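Local atomic coordinates of phosphoribosylaminoimidazole-succinocarboxamide synthase (Saccharomyces cerevisiae, PDB entry 2CNQ), a protein that catalyses the ATP-dependent joining of L-aspartate to the carboxylate of 4-carboxy-5-aminoimidazole ribotide, giving SAICAR in de novo purine biosynthesis. Residues A[19-24]-A[232-237]; A[63-68]-A[72-77]; A[84-87]-A[93-96]; A[110-115]-A[228-233]. All coordinates share one frame; numbering follows the deposited sequence.

Contact 1 of 4, residues A[19-24]-A[232-237]; sequences KVRDIY and VDEVLT. With ADP (adenosine-5'-diphosphate), chain B; ADP (adenosine-5'-diphosphate), chain F.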
# COMPACT_ATOMS: atom_id res chain seq x y z
N LYS A 19 1.06 8.72 -7.56
CA LYS A 19 1.40 9.62 -6.51
C LYS A 19 2.76 9.30 -5.95
O LYS A 19 3.44 10.18 -5.48
CB LYS A 19 0.32 9.67 -5.48
CG LYS A 19 -0.91 10.32 -6.08
CD LYS A 19 -2.04 10.43 -5.10
CE LYS A 19 -2.56 9.05 -4.64
NZ LYS A 19 -3.11 8.26 -5.78
N VAL A 20 3.11 8.05 -5.98
CA VAL A 20 4.35 7.61 -5.38
C VAL A 20 5.30 7.02 -6.36
O VAL A 20 6.49 7.19 -6.22
CB VAL A 20 4.04 6.59 -4.26
CG1 VAL A 20 5.30 5.93 -3.76
CG2 VAL A 20 3.32 7.29 -3.15
N ARG A 21 4.81 6.29 -7.33
CA ARG A 21 5.67 5.55 -8.18
C ARG A 21 5.83 6.18 -9.52
O ARG A 21 4.94 6.81 -10.06
CB ARG A 21 5.18 4.15 -8.33
CG ARG A 21 5.28 3.49 -6.97
CD ARG A 21 4.42 2.34 -6.80
NE ARG A 21 4.69 1.74 -5.54
CZ ARG A 21 4.24 2.16 -4.39
NH1 ARG A 21 3.24 2.99 -4.30
NH2 ARG A 21 4.80 1.67 -3.30
N ASP A 22 7.02 5.99 -10.05
CA ASP A 22 7.34 6.28 -11.44
C ASP A 22 7.49 4.95 -12.09
O ASP A 22 8.24 4.11 -11.61
CB ASP A 22 8.61 7.08 -11.57
CG ASP A 22 8.54 8.45 -11.02
OD1 ASP A 22 9.54 9.18 -11.19
OD2 ASP A 22 7.53 8.86 -10.44
N ILE A 23 6.78 4.75 -13.17
CA ILE A 23 6.65 3.44 -13.75
C ILE A 23 7.10 3.52 -15.16
O ILE A 23 6.54 4.30 -15.92
CB ILE A 23 5.25 2.96 -13.64
CG1 ILE A 23 4.81 3.01 -12.18
CG2 ILE A 23 5.14 1.54 -14.20
CD1 ILE A 23 3.42 2.71 -11.99
N TYR A 24 8.10 2.75 -15.50
CA TYR A 24 8.65 2.76 -16.83
C TYR A 24 8.43 1.42 -17.48
O TYR A 24 8.35 0.40 -16.82
CB TYR A 24 10.14 3.02 -16.78
CG TYR A 24 10.45 4.38 -16.27
CD1 TYR A 24 10.62 5.43 -17.14
CD2 TYR A 24 10.55 4.62 -14.92
CE1 TYR A 24 10.91 6.67 -16.68
CE2 TYR A 24 10.83 5.87 -14.45
CZ TYR A 24 10.98 6.89 -15.34
OH TYR A 24 11.27 8.15 -14.93
N VAL A 232 -0.28 -7.42 -6.70
CA VAL A 232 0.50 -6.44 -7.43
C VAL A 232 0.75 -5.24 -6.55
O VAL A 232 0.55 -5.27 -5.35
CB VAL A 232 -0.18 -6.05 -8.75
CG1 VAL A 232 -0.44 -7.29 -9.57
CG2 VAL A 232 -1.44 -5.29 -8.53
N ASP A 233 1.28 -4.20 -7.13
CA ASP A 233 1.45 -2.95 -6.45
C ASP A 233 2.35 -3.11 -5.25
O ASP A 233 3.38 -3.75 -5.36
CB ASP A 233 0.11 -2.31 -6.16
CG ASP A 233 0.22 -0.87 -5.87
OD1 ASP A 233 0.50 -0.11 -6.81
OD2 ASP A 233 -0.02 -0.49 -4.71
N GLU A 234 2.00 -2.44 -4.18
CA GLU A 234 2.68 -2.55 -2.94
C GLU A 234 1.83 -3.32 -1.98
O GLU A 234 0.63 -3.40 -2.11
CB GLU A 234 3.02 -1.18 -2.38
CG GLU A 234 1.82 -0.45 -1.86
CD GLU A 234 2.14 0.91 -1.35
OE1 GLU A 234 1.24 1.76 -1.45
OE2 GLU A 234 3.24 1.13 -0.84
N VAL A 235 2.48 -3.86 -0.99
CA VAL A 235 1.83 -4.74 -0.05
C VAL A 235 2.21 -4.34 1.34
O VAL A 235 3.37 -4.33 1.67
CB VAL A 235 2.22 -6.18 -0.31
CG1 VAL A 235 1.48 -7.05 0.65
CG2 VAL A 235 1.96 -6.57 -1.73
N LEU A 236 1.19 -4.05 2.11
CA LEU A 236 1.30 -3.87 3.55
C LEU A 236 2.44 -2.94 3.87
O LEU A 236 3.29 -3.20 4.71
CB LEU A 236 1.38 -5.20 4.25
CG LEU A 236 0.03 -5.86 4.32
CD1 LEU A 236 0.18 -7.34 4.50
CD2 LEU A 236 -0.78 -5.27 5.44
N THR A 237 2.38 -1.79 3.25
CA THR A 237 3.28 -0.72 3.59
C THR A 237 2.52 0.27 4.41
O THR A 237 1.32 0.25 4.50
CB THR A 237 3.86 -0.06 2.39
OG1 THR A 237 2.85 0.78 1.84
CG2 THR A 237 4.37 -1.04 1.37
PB ADP B . -1.37 5.65 -7.25
O1B ADP B . -1.50 4.97 -5.97
O2B ADP B . -2.50 5.38 -8.15
O3B ADP B . -1.13 7.08 -7.24
PA ADP B . 1.27 4.58 -7.40
O1A ADP B . 1.09 3.70 -6.24
O2A ADP B . 2.12 5.75 -7.27
O3A ADP B . -0.12 5.00 -7.99
O5' ADP B . 1.83 3.77 -8.62
C5' ADP B . 1.54 2.42 -8.91
C4' ADP B . 0.63 2.34 -10.09
O4' ADP B . 0.96 1.12 -10.76
C3' ADP B . -0.82 2.22 -9.74
O3' ADP B . -1.61 2.69 -10.80
C2' ADP B . -1.01 0.73 -9.64
O2' ADP B . -2.34 0.33 -9.75
C1' ADP B . -0.18 0.29 -10.79
N9 ADP B . 0.29 -1.06 -10.74
C8 ADP B . 0.71 -1.73 -9.67
N7 ADP B . 1.18 -2.91 -9.95
C5 ADP B . 1.06 -3.01 -11.29
C6 ADP B . 1.39 -4.00 -12.24
N6 ADP B . 1.97 -5.13 -11.88
N1 ADP B . 1.06 -3.82 -13.51
C2 ADP B . 0.52 -2.66 -13.87
N3 ADP B . 0.23 -1.63 -13.09
C4 ADP B . 0.50 -1.83 -11.80
PB ADP F . -3.33 9.16 -1.33
O1B ADP F . -2.83 10.04 -2.43
O2B ADP F . -4.35 8.15 -1.77
O3B ADP F . -2.18 8.62 -0.52
PA ADP F . -4.68 9.06 0.86
O1A ADP F . -5.00 9.72 2.15
O2A ADP F . -3.77 7.93 1.16
O3A ADP F . -4.19 10.03 -0.29
O5' ADP F . -5.94 8.43 0.18
C5' ADP F . -6.46 7.23 0.72
C4' ADP F . -7.79 6.82 0.12
O4' ADP F . -8.75 7.80 0.51
C3' ADP F . -7.71 6.80 -1.38
O3' ADP F . -8.58 5.81 -1.89
C2' ADP F . -8.19 8.18 -1.73
O2' ADP F . -8.78 8.20 -3.00
C1' ADP F . -9.23 8.43 -0.66
N9 ADP F . -9.40 9.85 -0.36
C8 ADP F . -8.42 10.73 -0.31
N7 ADP F . -8.89 11.95 -0.02
C5 ADP F . -10.20 11.83 0.14
C6 ADP F . -11.23 12.79 0.47
N6 ADP F . -10.88 14.08 0.67
N1 ADP F . -12.48 12.31 0.54
C2 ADP F . -12.78 10.99 0.32
N3 ADP F . -11.86 10.06 0.01
C4 ADP F . -10.56 10.43 -0.09
O HOH W 1 2.25 4.14 -1.95
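Arg21 and Glu234 meet through a salt bridge beside the diphosphate of the bound ADP of chain B. Arg21 NH2 lies 3.0 Å from Glu234 OE2, but the N-H points only roughly at the oxygen (135°), a weak bond between planes turned 64° apart. The second link is indirect: a water accepts from Arg21 NH1 and donates to Glu234 OE1, the latter at 2.6 Å. The tight part is the phosphate grip. Arg21 N donates to ADP O2A at 2.7 Å and Val20 N joins it on the same oxygen, while Arg21 NH1, at the end of a chain extended from CG to NE, reaches ADP O1A at 3.0 Å. Glu234 OE2 is met also by Thr237 OG1 (2.7 Å), from well above the carboxylate plane, which helps to fix the carboxylate's rotation. Replacing Arg21 by a leucine would probably leave O1A without this charged donor and the buried Glu234 carboxylate without its counter-charge. Lys19 adds its backbone N and NZ to O3B of the same ADP. The pair thus ties strand 21-25 of the antiparallel sheet to the broken strand 228-245 of the mixed sheet, with Arg21 against Phe33 of strand 30-35 and Leu57 of helix 53-67.

Contact 2 of 4, residues A[63-68]-A[72-77]; sequences FWFKFL and VRNHLV. With ADP (adenosine-5'-diphosphate), chain B.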
# COMPACT_ATOMS: atom_id res chain seq x y z
N PHE A 63 9.22 -7.83 1.40
CA PHE A 63 9.09 -8.68 2.55
C PHE A 63 7.77 -9.41 2.51
O PHE A 63 7.69 -10.60 2.71
CB PHE A 63 9.19 -7.87 3.82
CG PHE A 63 8.79 -8.63 5.01
CD1 PHE A 63 7.51 -8.56 5.47
CD2 PHE A 63 9.68 -9.46 5.65
CE1 PHE A 63 7.10 -9.31 6.54
CE2 PHE A 63 9.28 -10.20 6.72
CZ PHE A 63 7.98 -10.14 7.14
N TRP A 64 6.70 -8.67 2.24
CA TRP A 64 5.40 -9.29 2.24
C TRP A 64 5.20 -10.17 1.06
O TRP A 64 4.53 -11.19 1.17
CB TRP A 64 4.33 -8.26 2.32
CG TRP A 64 4.27 -7.54 3.59
CD1 TRP A 64 4.52 -6.24 3.76
CD2 TRP A 64 3.90 -8.05 4.87
NE1 TRP A 64 4.34 -5.89 5.07
CE2 TRP A 64 3.92 -6.98 5.76
CE3 TRP A 64 3.54 -9.30 5.34
CZ2 TRP A 64 3.54 -7.10 7.07
CZ3 TRP A 64 3.18 -9.42 6.65
CH2 TRP A 64 3.19 -8.34 7.51
N PHE A 65 5.71 -9.80 -0.10
CA PHE A 65 5.59 -10.68 -1.24
C PHE A 65 6.20 -12.01 -0.92
O PHE A 65 5.66 -13.04 -1.27
CB PHE A 65 6.26 -10.08 -2.46
CG PHE A 65 5.48 -9.02 -3.14
CD1 PHE A 65 4.20 -9.27 -3.57
CD2 PHE A 65 6.03 -7.80 -3.43
CE1 PHE A 65 3.50 -8.31 -4.24
CE2 PHE A 65 5.33 -6.84 -4.09
CZ PHE A 65 4.06 -7.09 -4.47
N LYS A 66 7.33 -11.99 -0.25
CA LYS A 66 8.00 -13.20 0.10
C LYS A 66 7.22 -13.93 1.17
O LYS A 66 7.11 -15.15 1.11
CB LYS A 66 9.39 -12.84 0.58
CG LYS A 66 10.21 -14.05 0.97
CD LYS A 66 11.59 -13.68 1.43
CE LYS A 66 12.43 -13.03 0.34
NZ LYS A 66 12.59 -13.84 -0.89
N PHE A 67 6.70 -13.22 2.15
CA PHE A 67 5.92 -13.82 3.20
C PHE A 67 4.71 -14.53 2.66
O PHE A 67 4.29 -15.57 3.15
CB PHE A 67 5.50 -12.74 4.17
CG PHE A 67 4.72 -13.22 5.32
CD1 PHE A 67 5.31 -13.87 6.37
CD2 PHE A 67 3.38 -12.98 5.39
CE1 PHE A 67 4.53 -14.28 7.44
CE2 PHE A 67 2.63 -13.38 6.45
CZ PHE A 67 3.20 -14.03 7.46
N LEU A 68 4.14 -13.96 1.61
CA LEU A 68 2.93 -14.46 1.00
C LEU A 68 3.21 -15.25 -0.24
O LEU A 68 2.31 -15.53 -0.98
CB LEU A 68 2.03 -13.30 0.67
CG LEU A 68 1.56 -12.55 1.88
CD1 LEU A 68 0.77 -11.36 1.43
CD2 LEU A 68 0.75 -13.41 2.81
N VAL A 72 -0.06 -16.46 -2.71
CA VAL A 72 -0.54 -15.73 -3.84
C VAL A 72 0.60 -15.46 -4.77
O VAL A 72 1.69 -15.15 -4.33
CB VAL A 72 -1.25 -14.45 -3.40
CG1 VAL A 72 -0.29 -13.50 -2.75
CG2 VAL A 72 -1.99 -13.82 -4.52
N ARG A 73 0.35 -15.60 -6.04
CA ARG A 73 1.26 -15.16 -7.04
C ARG A 73 1.40 -13.67 -6.96
O ARG A 73 0.46 -13.01 -6.63
CB ARG A 73 0.76 -15.48 -8.44
CG ARG A 73 0.94 -16.92 -8.84
CD ARG A 73 0.57 -17.12 -10.29
NE ARG A 73 1.36 -16.24 -11.15
CZ ARG A 73 1.06 -15.97 -12.41
NH1 ARG A 73 0.01 -16.53 -12.99
NH2 ARG A 73 1.83 -15.15 -13.11
N ASN A 74 2.56 -13.17 -7.32
CA ASN A 74 2.75 -11.74 -7.31
C ASN A 74 3.37 -11.27 -8.59
O ASN A 74 3.78 -12.04 -9.42
CB ASN A 74 3.53 -11.33 -6.09
CG ASN A 74 4.92 -11.84 -6.11
OD1 ASN A 74 5.65 -11.60 -7.06
ND2 ASN A 74 5.29 -12.58 -5.10
N HIS A 75 3.45 -9.97 -8.72
CA HIS A 75 3.92 -9.36 -9.94
C HIS A 75 5.41 -9.28 -10.07
O HIS A 75 5.88 -8.82 -11.08
CB HIS A 75 3.34 -7.99 -10.15
CG HIS A 75 3.72 -6.96 -9.19
ND1 HIS A 75 3.47 -5.65 -9.49
CD2 HIS A 75 4.31 -6.98 -7.99
CE1 HIS A 75 3.88 -4.92 -8.50
NE2 HIS A 75 4.39 -5.70 -7.57
N LEU A 76 6.16 -9.71 -9.09
CA LEU A 76 7.59 -9.53 -9.20
C LEU A 76 8.12 -10.39 -10.31
O LEU A 76 7.76 -11.54 -10.44
CB LEU A 76 8.26 -9.95 -7.94
CG LEU A 76 7.88 -9.17 -6.72
CD1 LEU A 76 8.59 -9.74 -5.53
CD2 LEU A 76 8.16 -7.69 -6.89
N VAL A 77 9.04 -9.86 -11.09
CA VAL A 77 9.83 -10.65 -11.97
C VAL A 77 10.86 -11.38 -11.13
O VAL A 77 11.52 -10.82 -10.30
CB VAL A 77 10.49 -9.79 -13.02
CG1 VAL A 77 11.45 -10.58 -13.87
CG2 VAL A 77 9.44 -9.14 -13.88
PB ADP B . -1.37 5.65 -7.25
O1B ADP B . -1.50 4.97 -5.97
O2B ADP B . -2.50 5.38 -8.15
O3B ADP B . -1.13 7.08 -7.24
PA ADP B . 1.27 4.58 -7.40
O1A ADP B . 1.09 3.70 -6.24
O2A ADP B . 2.12 5.75 -7.27
O3A ADP B . -0.12 5.00 -7.99
O5' ADP B . 1.83 3.77 -8.62
C5' ADP B . 1.54 2.42 -8.91
C4' ADP B . 0.63 2.34 -10.09
O4' ADP B . 0.96 1.12 -10.76
C3' ADP B . -0.82 2.22 -9.74
O3' ADP B . -1.61 2.69 -10.80
C2' ADP B . -1.01 0.73 -9.64
O2' ADP B . -2.34 0.33 -9.75
C1' ADP B . -0.18 0.29 -10.79
N9 ADP B . 0.29 -1.06 -10.74
C8 ADP B . 0.71 -1.73 -9.67
N7 ADP B . 1.18 -2.91 -9.95
C5 ADP B . 1.06 -3.01 -11.29
C6 ADP B . 1.39 -4.00 -12.24
N6 ADP B . 1.97 -5.13 -11.88
N1 ADP B . 1.06 -3.82 -13.51
C2 ADP B . 0.52 -2.66 -13.87
N3 ADP B . 0.23 -1.63 -13.09
C4 ADP B . 0.50 -1.83 -11.80
O HOH W 2 3.42 -12.97 -2.95
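The Phe65 ring takes Leu76 CG over one face, while a water lies in plane at its edge; Asn74 CB and the His75 ring approach obliquely. Helix 53-67 ends here and the chain folds back as the short edge strand 73-74, with an Asx turn at Asn74. Phe65 CD1 sits 3.3 Å from Asn74 CB, and Phe65 CD2 touches Leu76 CD1 at 3.8 Å. The His75 ring is tilted 49° to the phenyl, with NE2 3.4 Å from Phe65 CZ. On its other nitrogen, ND1 accepts from the adenine N6 of ADP, which lies at the imidazole edge, so Phe65 is a second-shell residue, backing the histidine that binds the base. With an alanine at this position, a gap would probably open between Asn74, His75 and Leu76, and the imidazole could shift from N6. Asn74 CG stands between its own N and carbonyl carbon (chi1 66°), which brings Asn74 OD1 to Leu76 N at 2.8 Å and ND2 to the water. That water also donates to Phe65 O and Val72 O, bridging the helix end and the returning chain. Where the turn closes, Val72 N donates to Leu68 O at 3.1 Å, with a C=O...N angle of 175°.

Contact 3 of 4, residues A[84-87]-A[93-96]; sequences TIFD and LSEP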
# COMPACT_ATOMS: atom_id res chain seq x y z
N THR A 84 20.70 -8.37 -9.94
CA THR A 84 19.92 -7.30 -9.43
C THR A 84 19.02 -6.84 -10.52
O THR A 84 19.17 -7.20 -11.67
CB THR A 84 20.77 -6.13 -8.99
OG1 THR A 84 21.23 -5.49 -10.17
CG2 THR A 84 21.96 -6.55 -8.15
N ILE A 85 18.13 -5.96 -10.17
CA ILE A 85 17.29 -5.40 -11.18
C ILE A 85 18.09 -4.74 -12.27
O ILE A 85 17.69 -4.74 -13.40
CB ILE A 85 16.35 -4.38 -10.52
CG1 ILE A 85 15.26 -4.04 -11.50
CG2 ILE A 85 17.08 -3.11 -10.03
CD1 ILE A 85 14.22 -3.14 -10.94
N PHE A 86 19.24 -4.19 -11.93
CA PHE A 86 20.02 -3.50 -12.94
C PHE A 86 20.52 -4.42 -14.00
O PHE A 86 20.71 -4.00 -15.13
CB PHE A 86 21.15 -2.76 -12.29
CG PHE A 86 20.62 -1.69 -11.44
CD1 PHE A 86 20.44 -1.86 -10.09
CD2 PHE A 86 20.17 -0.53 -12.02
CE1 PHE A 86 19.84 -0.88 -9.34
CE2 PHE A 86 19.56 0.44 -11.28
CZ PHE A 86 19.38 0.25 -9.95
N ASP A 87 20.69 -5.67 -13.67
CA ASP A 87 21.08 -6.63 -14.68
C ASP A 87 20.01 -6.82 -15.70
O ASP A 87 20.30 -7.27 -16.78
CB ASP A 87 21.41 -7.94 -14.03
CG ASP A 87 22.62 -7.83 -13.18
OD1 ASP A 87 23.62 -7.27 -13.66
OD2 ASP A 87 22.56 -8.23 -12.03
N LEU A 93 21.17 2.40 -17.24
CA LEU A 93 20.53 2.66 -15.96
C LEU A 93 21.36 2.25 -14.78
O LEU A 93 21.01 2.56 -13.67
CB LEU A 93 19.18 2.03 -15.91
CG LEU A 93 18.20 2.63 -16.89
CD1 LEU A 93 16.88 1.93 -16.74
CD2 LEU A 93 18.03 4.10 -16.69
N SER A 94 22.47 1.57 -15.03
CA SER A 94 23.43 1.34 -13.98
C SER A 94 24.40 2.46 -13.81
O SER A 94 25.15 2.45 -12.86
CB SER A 94 24.20 0.08 -14.28
OG SER A 94 23.40 -1.06 -14.14
N GLU A 95 24.43 3.40 -14.71
CA GLU A 95 25.29 4.55 -14.54
C GLU A 95 24.77 5.28 -13.35
O GLU A 95 23.58 5.34 -13.13
CB GLU A 95 25.26 5.42 -15.78
CG GLU A 95 25.81 4.68 -16.96
CD GLU A 95 25.61 5.35 -18.27
OE1 GLU A 95 25.05 6.45 -18.33
OE2 GLU A 95 25.98 4.72 -19.28
N PRO A 96 25.63 5.86 -12.56
CA PRO A 96 25.22 6.41 -11.27
C PRO A 96 24.14 7.43 -11.33
O PRO A 96 23.35 7.47 -10.42
CB PRO A 96 26.48 6.94 -10.66
CG PRO A 96 27.44 6.90 -11.67
CD PRO A 96 27.07 5.90 -12.74
O HOH W 3 21.29 -1.39 -15.63
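Phe86 meets Ser94 and Leu93 within the long connection between strand 73-74 and helix 96-102. Its CA-CB bond points toward 93-96, and with CG anti to the carbonyl carbon (chi1 -66°) the ring lies beside its own backbone N, its CD2-CE2 side next to Leu93 O. Ser94 has a like first torsion (chi1 -70°), and this brings its hydroxyl up to the root of the phenylalanine: Ser94 OG is 3.4 Å from Phe86 CB and lies oblique to the ring. Farther out, Phe86 CE2 comes within 3.5 Å of the carbonyl oxygen Leu93 O, also obliquely. Ile85, the preceding residue, places CG2 over one face of the phenyl, toward its rim, in the conformer given. A single water, in plane at the ring edge, joins the two sides by donating to Phe86 O at 2.7 Å and pairing with Ser94 OG at 2.6 Å. The 3-10 segment is secured from within: Asp87 OD2 receives Thr84 N on its anti side at 2.8 Å, Thr84 OG1 takes a weak bond from Phe86 N, and Asp87 N donates to Thr84 O. Lys99 of helix 96-102 makes a cation-pi contact with Phe86, and Leu93 packs against Tyr98 and Leu102 of that helix. The chemistry is therefore mixed: CB meets the serine hydroxyl and the ring carbon CE2 meets a carbonyl oxygen, while the polar link between the segments is left to a bridging water.

Contact 4 of 4, residues A[110-115]-A[228-233]; sequences HKHKLI and EIILVD. With ADP (adenosine-5'-diphosphate), chain B.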
# COMPACT_ATOMS: atom_id res chain seq x y z
N HIS A 110 6.00 -7.69 -13.60
CA HIS A 110 5.22 -8.01 -14.73
C HIS A 110 4.04 -7.09 -14.81
O HIS A 110 3.36 -6.86 -13.84
CB HIS A 110 4.69 -9.42 -14.54
CG HIS A 110 5.74 -10.47 -14.58
ND1 HIS A 110 6.32 -10.87 -15.76
CD2 HIS A 110 6.31 -11.20 -13.60
CE1 HIS A 110 7.22 -11.80 -15.50
NE2 HIS A 110 7.22 -12.04 -14.20
N LYS A 111 3.80 -6.57 -15.98
CA LYS A 111 2.61 -5.80 -16.23
C LYS A 111 1.47 -6.75 -16.11
O LYS A 111 1.45 -7.77 -16.75
CB LYS A 111 2.81 -5.14 -17.59
CG LYS A 111 1.76 -4.15 -17.95
CD LYS A 111 1.92 -3.61 -19.39
CE LYS A 111 3.38 -3.29 -19.90
NZ LYS A 111 3.60 -2.89 -21.42
N HIS A 112 0.49 -6.42 -15.32
CA HIS A 112 -0.67 -7.26 -15.20
C HIS A 112 -1.88 -6.47 -15.46
O HIS A 112 -1.95 -5.29 -15.19
CB HIS A 112 -0.77 -7.88 -13.83
CG HIS A 112 0.05 -9.10 -13.71
ND1 HIS A 112 -0.30 -10.26 -14.36
CD2 HIS A 112 1.20 -9.36 -13.06
CE1 HIS A 112 0.61 -11.18 -14.11
NE2 HIS A 112 1.53 -10.66 -13.34
N LYS A 113 -2.88 -7.19 -15.92
CA LYS A 113 -4.21 -6.66 -15.93
C LYS A 113 -4.66 -6.53 -14.53
O LYS A 113 -4.64 -7.48 -13.77
CB LYS A 113 -5.11 -7.58 -16.68
CG LYS A 113 -6.48 -7.03 -16.82
CD LYS A 113 -7.39 -7.88 -17.63
CE LYS A 113 -6.96 -7.96 -19.07
NZ LYS A 113 -8.05 -8.50 -19.92
N LEU A 114 -5.04 -5.34 -14.16
CA LEU A 114 -5.40 -5.07 -12.81
C LEU A 114 -6.86 -5.28 -12.63
O LEU A 114 -7.64 -5.05 -13.51
CB LEU A 114 -5.05 -3.64 -12.42
CG LEU A 114 -3.60 -3.32 -12.60
CD1 LEU A 114 -3.38 -1.88 -12.22
CD2 LEU A 114 -2.76 -4.35 -11.87
N ILE A 115 -7.24 -5.75 -11.46
CA ILE A 115 -8.62 -5.78 -11.07
C ILE A 115 -8.91 -4.41 -10.56
O ILE A 115 -8.18 -3.89 -9.72
CB ILE A 115 -8.83 -6.83 -10.00
CG1 ILE A 115 -8.47 -8.20 -10.55
CG2 ILE A 115 -10.25 -6.79 -9.51
CD1 ILE A 115 -8.61 -9.30 -9.55
N GLU A 228 -5.37 -16.84 -12.43
CA GLU A 228 -4.81 -16.55 -11.10
C GLU A 228 -4.89 -15.12 -10.77
O GLU A 228 -4.53 -14.31 -11.58
CB GLU A 228 -3.37 -17.06 -11.08
CG GLU A 228 -3.29 -18.61 -11.15
CD GLU A 228 -1.88 -19.11 -11.18
OE1 GLU A 228 -1.44 -19.73 -10.19
OE2 GLU A 228 -1.19 -18.86 -12.18
N ILE A 229 -5.30 -14.82 -9.54
CA ILE A 229 -5.21 -13.51 -8.98
C ILE A 229 -3.75 -13.30 -8.63
O ILE A 229 -3.07 -14.19 -8.15
CB ILE A 229 -6.11 -13.38 -7.80
CG1 ILE A 229 -7.56 -13.49 -8.26
CG2 ILE A 229 -5.89 -12.07 -7.12
CD1 ILE A 229 -8.53 -13.59 -7.12
N ILE A 230 -3.29 -12.09 -8.89
CA ILE A 230 -1.93 -11.73 -8.70
C ILE A 230 -1.90 -10.60 -7.72
O ILE A 230 -2.60 -9.63 -7.87
CB ILE A 230 -1.31 -11.22 -10.01
CG1 ILE A 230 -1.61 -12.13 -11.17
CG2 ILE A 230 0.16 -11.01 -9.84
CD1 ILE A 230 -1.08 -13.45 -11.06
N LEU A 231 -1.03 -10.69 -6.74
CA LEU A 231 -0.80 -9.59 -5.85
C LEU A 231 0.16 -8.65 -6.52
O LEU A 231 1.24 -9.03 -6.92
CB LEU A 231 -0.23 -10.14 -4.56
CG LEU A 231 -0.14 -9.14 -3.43
CD1 LEU A 231 -1.47 -8.63 -3.02
CD2 LEU A 231 0.54 -9.81 -2.27
N VAL A 232 -0.28 -7.42 -6.70
CA VAL A 232 0.50 -6.44 -7.43
C VAL A 232 0.75 -5.24 -6.55
O VAL A 232 0.55 -5.27 -5.35
CB VAL A 232 -0.18 -6.05 -8.75
CG1 VAL A 232 -0.44 -7.29 -9.57
CG2 VAL A 232 -1.44 -5.29 -8.53
N ASP A 233 1.28 -4.20 -7.13
CA ASP A 233 1.45 -2.95 -6.45
C ASP A 233 2.35 -3.11 -5.25
O ASP A 233 3.38 -3.75 -5.36
CB ASP A 233 0.11 -2.31 -6.16
CG ASP A 233 0.22 -0.87 -5.87
OD1 ASP A 233 0.50 -0.11 -6.81
OD2 ASP A 233 -0.02 -0.49 -4.71
PB ADP B . -1.37 5.65 -7.25
O1B ADP B . -1.50 4.97 -5.97
O2B ADP B . -2.50 5.38 -8.15
O3B ADP B . -1.13 7.08 -7.24
PA ADP B . 1.27 4.58 -7.40
O1A ADP B . 1.09 3.70 -6.24
O2A ADP B . 2.12 5.75 -7.27
O3A ADP B . -0.12 5.00 -7.99
O5' ADP B . 1.83 3.77 -8.62
C5' ADP B . 1.54 2.42 -8.91
C4' ADP B . 0.63 2.34 -10.09
O4' ADP B . 0.96 1.12 -10.76
C3' ADP B . -0.82 2.22 -9.74
O3' ADP B . -1.61 2.69 -10.80
C2' ADP B . -1.01 0.73 -9.64
O2' ADP B . -2.34 0.33 -9.75
C1' ADP B . -0.18 0.29 -10.79
N9 ADP B . 0.29 -1.06 -10.74
C8 ADP B . 0.71 -1.73 -9.67
N7 ADP B . 1.18 -2.91 -9.95
C5 ADP B . 1.06 -3.01 -11.29
C6 ADP B . 1.39 -4.00 -12.24
N6 ADP B . 1.97 -5.13 -11.88
N1 ADP B . 1.06 -3.82 -13.51
C2 ADP B . 0.52 -2.66 -13.87
N3 ADP B . 0.23 -1.63 -13.09
C4 ADP B . 0.50 -1.83 -11.80
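The adenine site of ADP chain B is lined here by the link between strands 106-110 and 113-122 on one side and by the start of strand 228-245 on the other, and the two meet through His112 on Ile230 and Leu114 on Val232. Ile230 lies across one face of the His112 imidazole. Its CG1 stands 3.9 Å from the ring centroid and 16° off the normal, a CH-pi contact, and Ile230 CG2 reaches His112 CD2 and NE2 over the same face at 3.8 Å each. With CG1 anti to the carbonyl carbon and CG2 anti to the backbone N, both branches are presented to this face. Beside this pair, Leu114 CD2 touches Val232 CG2 at 3.7 Å, the two side chains crossing obliquely. Both also border the nucleotide: Leu114 CD1 is 3.5 Å from the ribose O2', and Val232 CB is 3.6 Å from adenine N7. Within these segments the base is met by backbone atoms. ADP N6 donates to His110 O at 3.0 Å. ADP N1 accepts from His112 N at 3.2 Å along a nearly straight bond (169°). Glu219 of strand 211-223 also bonds to this ADP, His75 ND1 is a second acceptor for N6, and Ile115 and Ile229 pack against helix 185-209. With a backbone acceptor at N6 and a backbone donor at N1, the pattern is consistent with selection of adenine; a guanine, with O6 and a protonated N1, would probably present the reverse polarity, while Leu114 and Val232 add apolar contacts beside the base.

In the fold
Contacts 1, 2 and 4 converge on the ADP of chain B: contact 1 holds its phosphates, while contacts 2 and 4 serve its adenine. Their centres lie 11 to 13 Å apart. Contacts 1 and 4 share Val232 and Asp233 on strand 228-245, and strand 73-74 of contact 2 runs parallel beside it, with Arg73 salt-bridged to Glu228 of contact 4. Contact 2 also touches contact 1, where Val235 packs on Phe65. Contact 3 stands apart, its centre 19 Å from that of contact 1 and 25 Å from that of contact 4; its Ile85 belongs instead to the AMP pocket, which Leu76 and Val77 of contact 2 also line.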